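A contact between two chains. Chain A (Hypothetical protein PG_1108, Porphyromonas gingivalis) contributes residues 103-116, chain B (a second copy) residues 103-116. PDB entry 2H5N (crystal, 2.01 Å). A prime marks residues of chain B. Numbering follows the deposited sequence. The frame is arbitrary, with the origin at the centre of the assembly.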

# COMPACT_ATOMS: atom_id res chain seq x y z
N ASP A 103 2.56 -20.77 -6.25
CA ASP A 103 1.59 -20.61 -7.33
C ASP A 103 0.96 -19.21 -7.41
O ASP A 103 0.58 -18.76 -8.49
CB ASP A 103 0.45 -21.62 -7.20
CG ASP A 103 0.93 -23.05 -7.13
OD1 ASP A 103 1.71 -23.50 -7.99
OD2 ASP A 103 0.52 -23.73 -6.18
N ASN A 104 0.83 -18.57 -6.25
CA ASN A 104 0.23 -17.24 -6.16
C ASN A 104 1.17 -16.19 -6.70
O ASN A 104 0.75 -15.32 -7.46
CB ASN A 104 -0.20 -16.92 -4.73
CG ASN A 104 -1.07 -18.01 -4.13
OD1 ASN A 104 -2.06 -18.45 -4.76
ND2 ASN A 104 -0.72 -18.47 -2.93
N GLU A 105 2.44 -16.30 -6.30
CA GLU A 105 3.55 -15.52 -6.82
C GLU A 105 3.76 -15.71 -8.31
O GLU A 105 3.97 -14.75 -9.04
CB GLU A 105 4.83 -15.90 -6.07
CG GLU A 105 5.03 -15.09 -4.86
CD GLU A 105 5.41 -15.90 -3.63
OE1 GLU A 105 6.37 -16.72 -3.69
OE2 GLU A 105 4.74 -15.68 -2.58
N LEU A 106 3.69 -16.96 -8.76
CA LEU A 106 3.78 -17.29 -10.16
C LEU A 106 2.65 -16.61 -10.92
O LEU A 106 2.90 -16.06 -12.00
CB LEU A 106 3.76 -18.81 -10.38
CG LEU A 106 3.66 -19.29 -11.85
CD1 LEU A 106 4.80 -18.73 -12.74
CD2 LEU A 106 3.60 -20.83 -11.92
N ALA A 107 1.44 -16.63 -10.36
CA ALA A 107 0.32 -15.96 -10.99
C ALA A 107 0.52 -14.45 -11.11
O ALA A 107 0.13 -13.85 -12.10
CB ALA A 107 -1.03 -16.29 -10.26
N LEU A 108 1.10 -13.83 -10.09
CA LEU A 108 1.32 -12.39 -10.10
C LEU A 108 2.36 -11.98 -11.13
O LEU A 108 2.21 -10.96 -11.84
CB LEU A 108 1.73 -11.87 -8.74
CG LEU A 108 0.65 -11.82 -7.66
CD1 LEU A 108 1.30 -11.57 -6.29
CD2 LEU A 108 -0.38 -10.77 -8.01
N TRP A 109 3.42 -12.78 -11.19
CA TRP A 109 4.47 -12.64 -12.18
C TRP A 109 3.89 -12.91 -13.57
O TRP A 109 4.14 -12.14 -14.48
CB TRP A 109 5.66 -13.56 -11.79
CG TRP A 109 6.78 -13.62 -12.77
CD1 TRP A 109 7.27 -12.58 -13.51
CD2 TRP A 109 7.61 -14.76 -13.08
NE1 TRP A 109 8.32 -13.01 -14.28
CE2 TRP A 109 8.55 -14.34 -14.04
CE3 TRP A 109 7.62 -16.11 -12.66
CZ2 TRP A 109 9.49 -15.21 -14.60
CZ3 TRP A 109 8.56 -16.97 -13.22
CH2 TRP A 109 9.50 -16.51 -14.15
N THR A 110 3.01 -13.90 -13.73
CA THR A 110 2.42 -14.14 -15.05
C THR A 110 1.56 -12.96 -15.46
O THR A 110 1.67 -12.47 -16.62
CB THR A 110 1.57 -15.41 -15.08
OG1 THR A 110 2.39 -16.54 -14.80
CG2 THR A 110 0.99 -15.60 -16.40
N LEU A 111 0.73 -12.47 -14.53
CA LEU A 111 -0.17 -11.35 -14.90
C LEU A 111 0.57 -10.09 -15.34
O LEU A 111 0.23 -9.53 -16.38
CB LEU A 111 -1.21 -11.06 -13.80
CG LEU A 111 -2.14 -9.85 -13.98
CD1 LEU A 111 -3.08 -10.00 -15.20
CD2 LEU A 111 -2.96 -9.61 -12.68
N ILE A 112 1.59 -9.66 -14.58
CA ILE A 112 2.37 -8.46 -14.93
C ILE A 112 3.11 -8.64 -16.25
O ILE A 112 3.14 -7.75 -17.09
CB ILE A 112 3.34 -8.01 -13.80
CG1 ILE A 112 3.88 -6.59 -14.03
CG2 ILE A 112 4.48 -8.96 -13.66
CD1 ILE A 112 4.08 -5.75 -12.74
N SER A 113 3.69 -9.83 -16.44
CA SER A 113 4.31 -10.16 -17.71
C SER A 113 3.32 -10.05 -18.88
O SER A 113 3.67 -9.48 -19.91
CB SER A 113 4.88 -11.58 -17.63
OG SER A 113 5.93 -11.60 -16.68
N THR A 114 2.11 -10.59 -18.71
CA THR A 114 1.08 -10.49 -19.75
C THR A 114 0.83 -9.01 -20.10
O THR A 114 0.86 -8.64 -21.28
CB THR A 114 -0.24 -11.20 -19.35
OG1 THR A 114 0.03 -12.59 -19.10
CG2 THR A 114 -1.33 -11.08 -20.49
N LEU A 115 0.63 -8.17 -19.08
CA LEU A 115 0.25 -6.78 -19.29
C LEU A 115 1.35 -5.97 -19.96
O LEU A 115 1.06 -5.09 -20.77
CB LEU A 115 -0.26 -6.10 -18.00
CG LEU A 115 -1.58 -6.50 -17.32
CD1 LEU A 115 -2.28 -5.28 -16.71
CD2 LEU A 115 -2.57 -7.25 -18.19
N CYS A 116 2.60 -6.30 -19.65
CA CYS A 116 3.76 -5.56 -20.16
C CYS A 116 4.30 -6.19 -21.46
O CYS A 116 5.25 -5.69 -22.01
CB CYS A 116 4.87 -5.53 -19.10
SG CYS A 116 4.54 -4.45 -17.69
N ASP B 103 -7.83 -14.31 -0.78
CA ASP B 103 -6.66 -13.42 -0.79
C ASP B 103 -5.85 -13.38 -2.09
O ASP B 103 -5.33 -12.33 -2.46
CB ASP B 103 -5.71 -13.74 0.38
CG ASP B 103 -6.31 -13.40 1.73
OD1 ASP B 103 -7.25 -12.58 1.78
OD2 ASP B 103 -5.85 -13.96 2.74
N ASN B 104 -5.75 -14.53 -2.75
CA ASN B 104 -5.01 -14.64 -3.99
C ASN B 104 -5.75 -13.91 -5.11
O ASN B 104 -5.16 -13.09 -5.82
CB ASN B 104 -4.78 -16.12 -4.32
CG ASN B 104 -3.89 -16.85 -3.28
OD1 ASN B 104 -3.10 -16.23 -2.55
ND2 ASN B 104 -4.02 -18.18 -3.23
N GLU B 105 -7.05 -14.19 -5.25
CA GLU B 105 -7.89 -13.49 -6.22
C GLU B 105 -7.85 -11.96 -6.03
O GLU B 105 -7.72 -11.22 -7.01
CB GLU B 105 -9.33 -14.01 -6.15
CG GLU B 105 -9.58 -15.28 -6.92
CD GLU B 105 -9.38 -16.57 -6.12
OE1 GLU B 105 -9.98 -17.61 -6.50
OE2 GLU B 105 -8.63 -16.55 -5.13
N LEU B 106 -7.98 -11.52 -4.79
CA LEU B 106 -7.82 -10.12 -4.41
C LEU B 106 -6.48 -9.52 -4.84
O LEU B 106 -6.44 -8.39 -5.31
CB LEU B 106 -7.97 -9.91 -2.90
CG LEU B 106 -7.79 -8.47 -2.39
CD1 LEU B 106 -8.91 -7.54 -3.01
CD2 LEU B 106 -7.81 -8.42 -0.82
N ALA B 107 -5.38 -10.26 -4.64
CA ALA B 107 -4.06 -9.78 -5.09
C ALA B 107 -4.00 -9.57 -6.61
O ALA B 107 -3.41 -8.59 -7.06
CB ALA B 107 -3.01 -10.70 -4.66
N LEU B 108 -4.64 -10.47 -7.38
CA LEU B 108 -4.69 -10.37 -8.85
C LEU B 108 -5.52 -9.17 -9.31
O LEU B 108 -5.09 -8.40 -10.20
CB LEU B 108 -5.24 -11.67 -9.51
CG LEU B 108 -4.28 -12.89 -9.42
CD1 LEU B 108 -5.01 -14.14 -9.95
CD2 LEU B 108 -2.94 -12.67 -10.16
N TRP B 109 -6.73 -9.05 -8.75
CA TRP B 109 -7.60 -7.87 -8.99
C TRP B 109 -6.84 -6.58 -8.65
O TRP B 109 -6.86 -5.61 -9.41
CB TRP B 109 -8.85 -7.94 -8.13
CG TRP B 109 -9.87 -6.82 -8.34
CD1 TRP B 109 -10.12 -6.12 -9.50
CD2 TRP B 109 -10.83 -6.36 -7.38
NE1 TRP B 109 -11.16 -5.23 -9.31
CE2 TRP B 109 -11.60 -5.35 -8.01
CE3 TRP B 109 -11.10 -6.69 -6.04
CZ2 TRP B 109 -12.63 -4.67 -7.35
CZ3 TRP B 109 -12.12 -6.02 -5.38
CH2 TRP B 109 -12.90 -5.03 -6.05
N THR B 110 -6.18 -6.54 -7.51
CA THR B 110 -5.45 -5.29 -7.19
C THR B 110 -4.26 -4.95 -8.11
O THR B 110 -4.05 -3.76 -8.46
CB THR B 110 -5.12 -5.04 -5.65
OG1 THR B 110 -3.72 -4.92 -5.40
CG2 THR B 110 -5.77 -5.96 -4.73
N LEU B 111 -3.51 -5.96 -8.53
CA LEU B 111 -2.41 -5.70 -9.45
C LEU B 111 -2.91 -5.17 -10.78
O LEU B 111 -2.38 -4.21 -11.27
CB LEU B 111 -1.49 -6.92 -9.66
CG LEU B 111 -0.27 -6.72 -10.57
CD1 LEU B 111 0.79 -5.69 -10.03
CD2 LEU B 111 0.39 -8.07 -10.82
N ILE B 112 -3.95 -5.79 -11.36
CA ILE B 112 -4.43 -5.34 -12.64
C ILE B 112 -5.02 -3.93 -12.51
O ILE B 112 -4.79 -3.08 -13.39
CB ILE B 112 -5.36 -6.38 -13.32
CG1 ILE B 112 -5.42 -6.10 -14.81
CG2 ILE B 112 -6.72 -6.44 -12.62
CD1 ILE B 112 -6.12 -7.23 -15.62
N SER B 113 -5.74 -3.67 -11.41
CA SER B 113 -6.31 -2.35 -11.09
C SER B 113 -5.18 -1.30 -10.98
O SER B 113 -5.28 -0.22 -11.56
CB SER B 113 -7.12 -2.39 -9.79
OG SER B 113 -8.37 -3.11 -9.94
N THR B 114 -4.10 -1.63 -10.28
CA THR B 114 -2.95 -0.70 -10.18
C THR B 114 -2.36 -0.40 -11.59
O THR B 114 -2.10 0.76 -11.93
CB THR B 114 -1.83 -1.30 -9.34
OG1 THR B 114 -2.32 -1.61 -8.04
CG2 THR B 114 -0.61 -0.32 -9.24
N LEU B 115 -2.16 -1.43 -12.40
CA LEU B 115 -1.53 -1.24 -13.70
C LEU B 115 -2.40 -0.45 -14.69
O LEU B 115 -1.87 0.27 -15.56
CB LEU B 115 -1.07 -2.57 -14.31
CG LEU B 115 -0.08 -3.43 -13.50
CD1 LEU B 115 0.46 -4.63 -14.32
CD2 LEU B 115 1.09 -2.65 -12.90
N CYS B 116 -3.71 -0.59 -14.56
CA CYS B 116 -4.67 0.09 -15.42
C CYS B 116 -5.04 1.48 -14.85
O CYS B 116 -5.84 2.17 -15.42
CB CYS B 116 -5.91 -0.80 -15.64
SG CYS B 116 -5.52 -2.15 -16.72
O HOH W 1 -2.19 -14.46 -6.44

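Two copies of one helix lie side by side, running the same way at 19° to each other, their axes 10.2 Å apart at closest approach. Like residues face like: Asn104 sits across from Asn104′, Leu108 from Leu108′ and Leu115 from Leu115′. A parallel pair in matched register brings several residues against their own copies, and their neighbours pack one step along; the contact is made almost wholly by apolar side chains, with no direct hydrogen bond between the stretches.

At Asn104 the two amides crowd together; their modelled geometry is strained and supports no bond. The backbone offers a better link: one water donates to Asn104 O at 3.2 Å and, weakly, to Asn104′ O at 3.3 Å.

Ala107 points toward the partner, and its small CB lies 4.1 Å from Leu108′ CD2. Leu108 starts out sideways, but its m, t rotamer brings the end of the side chain inward, where Leu108 CD2 meets Leu108′ CD2 at 3.8 Å. Trp109 points away, leaving this seam to the aliphatic residues.

Leu111, which points toward the partner and takes the t, p rotamer, fills the next layer. Its CD2 lies 4.1 Å from Leu111′ CD2 and also packs against Leu108′ CD2 at 4.0 Å and Ile112′ CB at 4.1 Å, so that one methyl ties successive positions together. The CA-to-CB bond of Ile112 points sideways, and its CG1 lies 4.0 Å from Leu115′ CD1.

Ser113 and Thr114 are out of reach of the partner. Their hydroxyls turn back to their own helix, Ser113 OG donating to Trp109 O (2.9 Å) and Thr114 OG1 to Thr110 O (3.0 Å).

Leu115 closes the seam: its CD1 touches Leu115′ CD1 at 3.7 Å and Ile112′ CG1 at 3.8 Å. The rule is a recurring aliphatic stripe of Ala107, Leu108, Leu111, Ile112 and Leu115, spaced alternately by one and three residues, keeping one helical face turned to its copy.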